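PDB 3JQQ: ferredoxin--NADP reductase, apicoplast from Plasmodium falciparum, which transfers electrons between ferredoxin and NADP(H) through a bound FAD in the apicoplast, and may supply reduced ferredoxin to the final step of isoprenoid precursor synthesis. Local coordinates for residues Asn25-Arg28 against Pro29-Asn33. The protein carries 1 engineered substitution. Numbering follows the deposited sequence.
Sequences NLVR and PNSPN
Ser-31 N reaches back to Arg-28 O at 2.8 Å. The bond closes a type I turn over Pro-29 and Asn-30, with the proline ring at the first corner, its CD 3.1 Å from Arg-28 CB.

The Ser-31 side chain ties the next bend. With OG anti to the backbone N (chi1 -176°), it stands beside the carbonyl carbon and accepts from Asn-33 N at 3.2 Å, an ST turn that wraps around Pro-32. The same hydroxyl also bonds Ser-222 OG, so the loop is fastened to the NADP-binding half of the molecule.

Val-27 lies against the inner side of the bend. Its CB sits 3.7 Å from Ser-31 CB, CG1 lies against Ser-31 OG, and CG2 reaches across to Asn-33 O at 3.3 Å. Arg-28 is bent at chi3 (-65°), and its guanidinium leads away from the turn; NH2 is held by two backbone carbonyls, Glu-220 O and Ile-223 O, while on the turn's second corner Asn-30 N bonds Asp-221 OD2.

At the far end, Asn-33 OD1 bonds Lys-119 NZ, and the asparagine touches the bound adenosine-2'-5'-diphosphate. Two successive turns, a type I beta turn and then an ST turn, thus shape the connection between antiparallel strands 16-25 and 35-41 of the FAD-binding domain, at the interdomain cleft where ferredoxin-NADP reductases bind their nucleotide.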
# COMPACT_ATOMS: atom_id res chain seq x y z
N ASN B 25 15.72 -7.26 -14.80
CA ASN B 25 15.81 -6.25 -13.76
C ASN B 25 15.54 -4.88 -14.37
O ASN B 25 16.30 -4.42 -15.22
CB ASN B 25 17.18 -6.30 -13.09
CG ASN B 25 17.27 -5.41 -11.86
OD1 ASN B 25 16.31 -4.73 -11.49
ND2 ASN B 25 18.43 -5.41 -11.22
N LEU B 26 14.45 -4.25 -13.95
CA LEU B 26 13.98 -2.99 -14.55
C LEU B 26 14.64 -1.74 -13.99
O LEU B 26 14.60 -0.68 -14.62
CB LEU B 26 12.46 -2.86 -14.40
CG LEU B 26 11.60 -3.28 -15.58
CD1 LEU B 26 10.13 -2.98 -15.30
CD2 LEU B 26 12.06 -2.57 -16.85
N VAL B 27 15.22 -1.85 -12.80
CA VAL B 27 15.89 -0.70 -12.19
C VAL B 27 17.40 -0.79 -12.34
O VAL B 27 17.95 -1.82 -12.73
CB VAL B 27 15.52 -0.54 -10.70
CG1 VAL B 27 14.06 -0.15 -10.55
CG2 VAL B 27 15.83 -1.81 -9.94
N ARG B 28 18.07 0.31 -12.01
CA ARG B 28 19.51 0.39 -12.11
C ARG B 28 20.11 0.50 -10.70
O ARG B 28 19.40 0.83 -9.75
CB ARG B 28 19.90 1.55 -13.04
CG ARG B 28 19.44 1.28 -14.48
CD ARG B 28 19.25 2.54 -15.31
NE ARG B 28 18.17 3.39 -14.81
CZ ARG B 28 16.88 3.09 -14.90
NH1 ARG B 28 16.49 1.95 -15.45
NH2 ARG B 28 15.97 3.93 -14.41
N PRO B 29 21.41 0.21 -10.57
CA PRO B 29 22.08 -0.04 -9.29
C PRO B 29 21.76 0.93 -8.14
O PRO B 29 21.65 0.49 -6.99
CB PRO B 29 23.57 0.04 -9.65
CG PRO B 29 23.61 -0.43 -11.06
CD PRO B 29 22.35 0.10 -11.71
N ASN B 30 21.64 2.22 -8.42
CA ASN B 30 21.38 3.19 -7.36
C ASN B 30 19.95 3.14 -6.81
O ASN B 30 19.60 3.90 -5.91
CB ASN B 30 21.73 4.61 -7.82
CG ASN B 30 23.22 4.84 -7.92
OD1 ASN B 30 23.69 5.66 -8.72
ND2 ASN B 30 23.99 4.13 -7.10
N SER B 31 19.13 2.24 -7.35
CA SER B 31 17.76 2.07 -6.87
C SER B 31 17.73 1.18 -5.63
O SER B 31 18.46 0.19 -5.56
CB SER B 31 16.87 1.48 -7.97
OG SER B 31 15.52 1.38 -7.54
N PRO B 32 16.90 1.54 -4.64
CA PRO B 32 16.70 0.70 -3.46
C PRO B 32 15.65 -0.36 -3.71
O PRO B 32 15.40 -1.22 -2.86
CB PRO B 32 16.20 1.70 -2.42
CG PRO B 32 15.48 2.73 -3.22
CD PRO B 32 16.21 2.84 -4.53
N ASN B 33 15.04 -0.31 -4.89
CA ASN B 33 13.98 -1.24 -5.25
C ASN B 33 14.46 -2.43 -6.06
O ASN B 33 15.52 -2.40 -6.70
CB ASN B 33 12.90 -0.51 -6.04
CG ASN B 33 12.20 0.55 -5.22
OD1 ASN B 33 11.97 0.36 -4.03
ND2 ASN B 33 11.86 1.66 -5.86